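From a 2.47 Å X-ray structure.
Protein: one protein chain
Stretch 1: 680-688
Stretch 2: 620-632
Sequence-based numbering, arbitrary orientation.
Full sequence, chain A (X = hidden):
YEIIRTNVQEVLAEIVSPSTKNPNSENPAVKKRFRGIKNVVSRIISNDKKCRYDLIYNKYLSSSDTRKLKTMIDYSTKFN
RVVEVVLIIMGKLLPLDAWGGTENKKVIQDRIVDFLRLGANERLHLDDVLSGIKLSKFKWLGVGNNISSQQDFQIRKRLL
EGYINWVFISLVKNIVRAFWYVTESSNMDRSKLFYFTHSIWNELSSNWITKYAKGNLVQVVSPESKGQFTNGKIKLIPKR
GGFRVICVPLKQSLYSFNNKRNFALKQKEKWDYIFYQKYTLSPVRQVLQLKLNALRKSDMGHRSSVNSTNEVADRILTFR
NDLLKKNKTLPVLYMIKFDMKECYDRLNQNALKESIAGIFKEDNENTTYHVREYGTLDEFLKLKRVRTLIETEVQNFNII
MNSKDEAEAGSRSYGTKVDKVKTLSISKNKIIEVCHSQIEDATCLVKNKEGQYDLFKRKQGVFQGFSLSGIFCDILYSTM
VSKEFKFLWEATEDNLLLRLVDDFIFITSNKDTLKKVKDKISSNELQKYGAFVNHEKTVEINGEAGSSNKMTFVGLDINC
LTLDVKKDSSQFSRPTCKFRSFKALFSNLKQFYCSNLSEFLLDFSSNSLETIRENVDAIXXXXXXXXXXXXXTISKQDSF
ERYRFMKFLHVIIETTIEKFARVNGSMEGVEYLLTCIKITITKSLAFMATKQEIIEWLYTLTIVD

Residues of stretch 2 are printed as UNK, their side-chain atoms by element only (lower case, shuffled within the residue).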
ATOM      1  N   THR A 680      -8.355 -12.968  12.490  1.00 65.33           N
ATOM      2  CA  THR A 680      -7.953 -13.731  11.311  1.00 67.02           C
ATOM      3  C   THR A 680      -6.959 -14.831  11.671  1.00 62.76           C
ATOM      4  O   THR A 680      -7.061 -15.959  11.174  1.00 64.29           O
ATOM      5  CB  THR A 680      -7.368 -12.798  10.255  1.00 58.24           C
ATOM      6  OG1 THR A 680      -8.350 -11.821   9.893  1.00 65.79           O
ATOM      7  CG2 THR A 680      -6.970 -13.584   9.020  1.00 55.98           C
ATOM      8  N   ILE A 681      -5.991 -14.524  12.537  1.00 58.26           N
ATOM      9  CA  ILE A 681      -5.015 -15.531  12.938  1.00 49.28           C
ATOM     10  C   ILE A 681      -5.694 -16.644  13.728  1.00 59.15           C
ATOM     11  O   ILE A 681      -5.407 -17.831  13.525  1.00 51.90           O
ATOM     12  CB  ILE A 681      -3.877 -14.866  13.733  1.00 46.84           C
ATOM     13  CG1 ILE A 681      -3.087 -13.937  12.807  1.00 55.47           C
ATOM     14  CG2 ILE A 681      -2.974 -15.909  14.380  1.00 56.66           C
ATOM     15  CD1 ILE A 681      -1.894 -13.287  13.452  1.00 50.27           C
ATOM     16  N   THR A 682      -6.624 -16.280  14.615  1.00 58.55           N
ATOM     17  CA  THR A 682      -7.380 -17.277  15.367  1.00 57.20           C
ATOM     18  C   THR A 682      -8.136 -18.212  14.434  1.00 64.50           C
ATOM     19  O   THR A 682      -8.064 -19.440  14.570  1.00 67.20           O
ATOM     20  CB  THR A 682      -8.360 -16.582  16.313  1.00 56.51           C
ATOM     21  OG1 THR A 682      -7.652 -15.665  17.154  1.00 54.29           O
ATOM     22  CG2 THR A 682      -9.089 -17.602  17.170  1.00 46.53           C
ATOM     23  N   LYS A 683      -8.869 -17.642  13.475  1.00 64.81           N
ATOM     24  CA  LYS A 683      -9.635 -18.459  12.538  1.00 54.16           C
ATOM     25  C   LYS A 683      -8.715 -19.332  11.694  1.00 59.36           C
ATOM     26  O   LYS A 683      -8.949 -20.538  11.548  1.00 59.73           O
ATOM     27  CB  LYS A 683     -10.495 -17.553  11.653  1.00 50.26           C
ATOM     28  CG  LYS A 683     -11.671 -18.241  10.977  1.00 73.55           C
ATOM     29  CD  LYS A 683     -11.310 -18.731   9.583  1.00 74.38           C
ATOM     30  CE  LYS A 683     -12.494 -19.422   8.924  1.00 80.90           C
ATOM     31  NZ  LYS A 683     -12.982 -20.575   9.740  1.00 68.89           N
ATOM     32  N   SER A 684      -7.633 -18.749  11.172  1.00 55.19           N
ATOM     33  CA  SER A 684      -6.709 -19.470  10.303  1.00 63.89           C
ATOM     34  C   SER A 684      -5.960 -20.581  11.027  1.00 64.02           C
ATOM     35  O   SER A 684      -5.324 -21.412  10.368  1.00 60.18           O
ATOM     36  CB  SER A 684      -5.696 -18.497   9.689  1.00 59.07           C
ATOM     37  OG  SER A 684      -6.332 -17.532   8.867  1.00 72.27           O
ATOM     38  N   LEU A 685      -5.978 -20.596  12.359  1.00 54.67           N
ATOM     39  CA  LEU A 685      -5.328 -21.649  13.124  1.00 65.64           C
ATOM     40  C   LEU A 685      -6.320 -22.664  13.681  1.00 69.55           C
ATOM     41  O   LEU A 685      -5.967 -23.430  14.582  1.00 69.11           O
ATOM     42  CB  LEU A 685      -4.498 -21.049  14.256  1.00 65.23           C
ATOM     43  CG  LEU A 685      -3.285 -20.229  13.823  1.00 63.16           C
ATOM     44  CD1 LEU A 685      -2.595 -19.649  15.042  1.00 63.06           C
ATOM     45  CD2 LEU A 685      -2.313 -21.074  13.001  1.00 63.10           C
ATOM     46  N   ALA A 686      -7.549 -22.690  13.159  1.00 57.15           N
ATOM     47  CA  ALA A 686      -8.528 -23.664  13.631  1.00 71.80           C
ATOM     48  C   ALA A 686      -8.040 -25.095  13.436  1.00 68.95           C
ATOM     49  O   ALA A 686      -8.361 -25.972  14.245  1.00 66.25           O
ATOM     50  CB  ALA A 686      -9.867 -23.458  12.920  1.00 70.83           C
ATOM     51  N   PHE A 687      -7.265 -25.350  12.377  1.00 66.41           N
ATOM     52  CA  PHE A 687      -6.736 -26.689  12.137  1.00 61.13           C
ATOM     53  C   PHE A 687      -5.757 -27.135  13.213  1.00 66.10           C
ATOM     54  O   PHE A 687      -5.481 -28.333  13.326  1.00 76.78           O
ATOM     55  CB  PHE A 687      -6.037 -26.749  10.776  1.00 58.46           C
ATOM     56  CG  PHE A 687      -4.690 -26.080  10.758  1.00 70.09           C
ATOM     57  CD1 PHE A 687      -4.588 -24.706  10.604  1.00 68.10           C
ATOM     58  CD2 PHE A 687      -3.526 -26.824  10.890  1.00 69.28           C
ATOM     59  CE1 PHE A 687      -3.351 -24.084  10.584  1.00 68.85           C
ATOM     60  CE2 PHE A 687      -2.286 -26.206  10.875  1.00 67.16           C
ATOM     61  CZ  PHE A 687      -2.198 -24.837  10.721  1.00 66.08           C
HETATM   62  N   MSE A 688      -5.222 -26.207  13.996  1.00 68.30           N
HETATM   63  CA  MSE A 688      -4.230 -26.537  15.010  1.00 62.96           C
HETATM   64  C   MSE A 688      -4.913 -26.877  16.325  1.00 72.90           C
HETATM   65  O   MSE A 688      -5.568 -26.030  16.926  1.00 71.39           O
HETATM   66  CB  MSE A 688      -3.262 -25.372  15.193  1.00 71.29           C
HETATM   67  CG  MSE A 688      -2.015 -25.707  15.975  1.00 87.48           C
HETATM   68 SE   MSE A 688      -0.758 -24.225  15.913  1.00165.89          SE
HETATM   69  CE  MSE A 688      -0.403 -24.234  14.001  1.00 70.11           C
ATOM     70  N   UNK A 620      -2.690 -12.956   4.845  1.00 49.33           N
ATOM     71  CA  UNK A 620      -2.583 -13.844   5.999  1.00 67.33           C
ATOM     72  C   UNK A 620      -3.106 -15.237   5.667  1.00 66.93           C
ATOM     73  O   UNK A 620      -2.428 -16.241   5.921  1.00 63.86           O
ATOM     74  c   UNK A 620      -1.360 -12.463   8.545  1.00 55.33           C
ATOM     75  c   UNK A 620      -3.635 -11.536   9.005  1.00 53.23           C
ATOM     76  c   UNK A 620      -2.698 -12.071   7.933  1.00 53.87           C
ATOM     77  c   UNK A 620      -3.337 -13.253   7.194  1.00 52.37           C
ATOM     78  N   UNK A 621      -4.298 -15.317   5.068  1.00 57.92           N
ATOM     79  CA  UNK A 621      -4.892 -16.622   4.783  1.00 62.52           C
ATOM     80  C   UNK A 621      -3.989 -17.457   3.885  1.00 59.09           C
ATOM     81  O   UNK A 621      -3.789 -18.651   4.134  1.00 64.97           O
ATOM     82  c   UNK A 621      -6.272 -16.454   4.146  1.00 65.32           C
ATOM     83  n   UNK A 621      -8.957 -17.577   2.806  1.00108.85           N
ATOM     84  c   UNK A 621      -9.447 -16.893   4.037  1.00101.50           C
ATOM     85  c   UNK A 621      -7.342 -15.958   5.106  1.00 70.45           C
ATOM     86  c   UNK A 621      -8.655 -15.636   4.390  1.00 77.45           C
ATOM     87  N   UNK A 622      -3.414 -16.844   2.848  1.00 60.73           N
ATOM     88  CA  UNK A 622      -2.488 -17.580   1.994  1.00 67.79           C
ATOM     89  C   UNK A 622      -1.265 -18.038   2.774  1.00 66.97           C
ATOM     90  O   UNK A 622      -0.773 -19.155   2.576  1.00 73.40           O
ATOM     91  c   UNK A 622      -3.162 -16.517  -0.223  1.00 70.76           C
ATOM     92  c   UNK A 622      -3.621 -17.865  -0.756  1.00 72.93           C
ATOM     93  c   UNK A 622      -2.655 -15.633  -1.342  1.00 73.89           C
ATOM     94  c   UNK A 622      -2.064 -16.719   0.809  1.00 62.53           C
ATOM     95  N   UNK A 623      -0.777 -17.200   3.690  1.00 57.92           N
ATOM     96  CA  UNK A 623       0.390 -17.582   4.474  1.00 52.56           C
ATOM     97  C   UNK A 623       0.070 -18.757   5.387  1.00 57.91           C
ATOM     98  O   UNK A 623       0.840 -19.723   5.455  1.00 60.62           O
ATOM     99  c   UNK A 623       0.894 -16.388   5.282  1.00 58.60           C
ATOM    100  o   UNK A 623       1.143 -15.284   4.401  1.00 54.86           O
ATOM    101  c   UNK A 623       2.186 -16.745   6.007  1.00 59.21           C
ATOM    102  N   UNK A 624      -1.078 -18.716   6.069  1.00 64.91           N
ATOM    103  CA  UNK A 624      -1.425 -19.810   6.969  1.00 55.94           C
ATOM    104  C   UNK A 624      -1.882 -21.051   6.219  1.00 69.32           C
ATOM    105  O   UNK A 624      -1.704 -22.169   6.719  1.00 63.47           O
ATOM    106  c   UNK A 624      -2.494 -19.358   7.958  1.00 54.00           C
ATOM    107  c   UNK A 624      -0.813 -18.025  11.057  1.00 83.10           C
ATOM    108  c   UNK A 624      -0.983 -16.663  10.903  1.00 61.14           C
ATOM    109  c   UNK A 624      -2.133 -17.050   8.848  1.00 68.03           C
ATOM    110  c   UNK A 624      -1.645 -16.177   9.798  1.00 71.16           C
ATOM    111  c   UNK A 624      -1.305 -18.893  10.104  1.00 78.71           C
ATOM    112  c   UNK A 624      -1.976 -18.415   8.994  1.00 67.72           C
ATOM    113  N   UNK A 625      -2.445 -20.885   5.018  1.00 60.69           N
ATOM    114  CA  UNK A 625      -2.756 -22.054   4.203  1.00 60.45           C
ATOM    115  C   UNK A 625      -1.497 -22.846   3.881  1.00 61.48           C
ATOM    116  O   UNK A 625      -1.547 -24.077   3.779  1.00 67.24           O
ATOM    117  o   UNK A 625      -6.571 -19.884   2.115  1.00 96.03           O
ATOM    118  c   UNK A 625      -5.536 -20.555   1.913  1.00 89.83           C
ATOM    119  c   UNK A 625      -4.959 -21.357   3.071  1.00 68.97           C
ATOM    120  c   UNK A 625      -3.466 -21.632   2.913  1.00 68.80           C
ATOM    121  o   UNK A 625      -4.953 -20.587   0.806  1.00 91.40           O
ATOM    122  N   UNK A 626      -0.354 -22.168   3.751  1.00 57.56           N
ATOM    123  CA  UNK A 626       0.894 -22.893   3.539  1.00 60.24           C
ATOM    124  C   UNK A 626       1.284 -23.678   4.783  1.00 59.00           C
ATOM    125  O   UNK A 626       1.755 -24.816   4.684  1.00 66.09           O
ATOM    126  c   UNK A 626       2.005 -21.923   3.143  1.00 55.51           C
ATOM    127  N   UNK A 627       1.058 -23.100   5.967  1.00 60.45           N
ATOM    128  CA  UNK A 627       1.377 -23.797   7.211  1.00 59.56           C
ATOM    129  C   UNK A 627       0.503 -25.036   7.359  1.00 70.61           C
ATOM    130  O   UNK A 627       0.988 -26.129   7.679  1.00 68.60           O
ATOM    131  c   UNK A 627       1.368 -23.607   9.721  1.00 58.20           C
ATOM    132  c   UNK A 627       1.219 -22.849   8.414  1.00 51.80           C
ATOM    133  c   UNK A 627       2.022 -20.649   9.407  1.00 67.79           C
ATOM    134  c   UNK A 627       2.233 -21.710   8.343  1.00 56.82           C
ATOM    135  N   UNK A 628      -0.801 -24.884   7.113  1.00 61.88           N
ATOM    136  CA  UNK A 628      -1.719 -26.009   7.260  1.00 70.19           C
ATOM    137  C   UNK A 628      -1.402 -27.112   6.259  1.00 68.35           C
ATOM    138  O   UNK A 628      -1.480 -28.300   6.592  1.00 70.09           O
ATOM    139  c   UNK A 628      -3.165 -25.535   7.098  1.00 63.10           C
ATOM    140  c   UNK A 628      -4.207 -26.639   7.244  1.00 71.94           C
ATOM    141  o   UNK A 628      -5.853 -24.978   6.697  1.00 73.41           O
ATOM    142  c   UNK A 628      -5.628 -26.148   7.013  1.00 76.93           C
ATOM    143  n   UNK A 628      -6.595 -27.045   7.172  1.00 69.45           N
ATOM    144  N   UNK A 629      -1.034 -26.740   5.030  1.00 64.32           N
ATOM    145  CA  UNK A 629      -0.829 -27.743   3.988  1.00 69.43           C
ATOM    146  C   UNK A 629       0.339 -28.668   4.319  1.00 66.75           C
ATOM    147  O   UNK A 629       0.257 -29.884   4.102  1.00 69.66           O
ATOM    148  c   UNK A 629      -0.601 -27.062   2.635  1.00 75.55           C
ATOM    149  c   UNK A 629      -0.294 -28.091   1.557  1.00 72.10           C
ATOM    150  o   UNK A 629      -1.774 -26.329   2.261  1.00 87.00           O
ATOM    151  N   UNK A 630       1.422 -28.122   4.871  1.00 69.88           N
ATOM    152  CA  UNK A 630       2.650 -28.883   5.058  1.00 66.11           C
ATOM    153  C   UNK A 630       2.957 -29.183   6.519  1.00 66.90           C
ATOM    154  O   UNK A 630       4.042 -29.695   6.817  1.00 76.54           O
ATOM    155  o   UNK A 630       3.994 -26.863   5.023  1.00 71.79           O
ATOM    156  c   UNK A 630       3.830 -28.138   4.429  1.00 74.15           C
ATOM    157  N   UNK A 631       2.030 -28.901   7.438  1.00 59.69           N
ATOM    158  CA  UNK A 631       2.327 -29.094   8.853  1.00 58.60           C
ATOM    159  C   UNK A 631       2.614 -30.559   9.162  1.00 63.14           C
ATOM    160  O   UNK A 631       3.600 -30.880   9.833  1.00 72.60           O
ATOM    161  c   UNK A 631       1.459 -28.649  11.191  1.00 73.24           C
ATOM    162  c   UNK A 631       2.002 -28.784  13.919  1.00 52.83           C
ATOM    163  c   UNK A 631       1.329 -29.821  13.294  1.00 60.15           C
ATOM    164  c   UNK A 631       2.139 -27.623  11.827  1.00 62.04           C
ATOM    165  c   UNK A 631       1.178 -28.579   9.718  1.00 59.50           C
ATOM    166  c   UNK A 631       2.409 -27.686  13.184  1.00 47.78           C
ATOM    167  c   UNK A 631       1.062 -29.751  11.937  1.00 58.74           C
ATOM    168  N   UNK A 632       1.758 -31.464   8.684  1.00 68.40           N
ATOM    169  CA  UNK A 632       1.940 -32.879   8.996  1.00 70.64           C
ATOM    170  C   UNK A 632       3.252 -33.410   8.431  1.00 74.58           C
ATOM    171  O   UNK A 632       3.953 -34.188   9.094  1.00 78.02           O
ATOM    172  c   UNK A 632       0.762 -33.692   8.466  1.00 78.94           C
TER

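Position 620 has four side-chain carbons, forked at the second; it points toward stretch 1 and touches T680. This is leucine, L620. Its CD1 lies 3.9 Å from CG2 of T680.

Position 621 carries four carbons in a row ending in a nitrogen, and grazes S684. It is lysine. CG of K621 passes 4.2 Å from OG of S684.

Position 622 again has four carbons forked at the second, out of reach of stretch 1. It is leucine, L622.

Position 623 has one carbon carrying an oxygen and a carbon, also out of reach. This is threonine, T623.

Position 624 has one carbon and then a ring of six carbons, and it sits among S684, I681 and L685. It is phenylalanine. CB of F624 is 3.7 Å from CB of S684, its CZ is 3.9 Å from CG1 of I681, and its CD1 is 3.8 Å from CD2 of L685.

Position 625 has three carbons, the third carrying two oxygens, and points away. It is glutamate, E625. Its OE2 forms a salt bridge with NZ of K621 at 3.4 Å, the hydrogen bond being weak.

Position 626 has a single carbon and is out of reach: alanine, A626.

Position 627 has four carbons, forked at the first, with one arm two carbons long; it meets the edge of the F687 ring. It is isoleucine. CG2 of I627 is 3.9 Å from CZ of F687.

Position 628 has three carbons, the third carrying one oxygen and one nitrogen. The chain is extended and lies over a face of the F687 ring. It is glutamine. CG of Q628 is 3.6 Å from CG of F687.

Position 629 has one carbon carrying an oxygen and a carbon, and points away. It is threonine, T629.

Position 630 has one carbon and then an oxygen, out of reach: serine, S630.

Position 631 has one carbon and a six-carbon ring, and approaches F687. It is phenylalanine. CB of F631 is 4.4 Å from CE2 of F687.

Position 632 has one carbon, out of reach: alanine, A632.

The contact is a packing of side chains, with no hydrogen bond across it. The helices run in roughly the same direction, 30° apart, with axes 10.1 Å apart at closest approach. F624 fills the space beside S684, where the backbones come near. OG of S684 donates to O of T680 at 2.9 Å. Beyond the helix of stretch 1, F687 reaches toward stretch 2, and CB of Q628 makes a CH-pi contact 3.6 Å from its ring centroid.

Stretch 2 (620-632) LKLTFEAIQTSFA
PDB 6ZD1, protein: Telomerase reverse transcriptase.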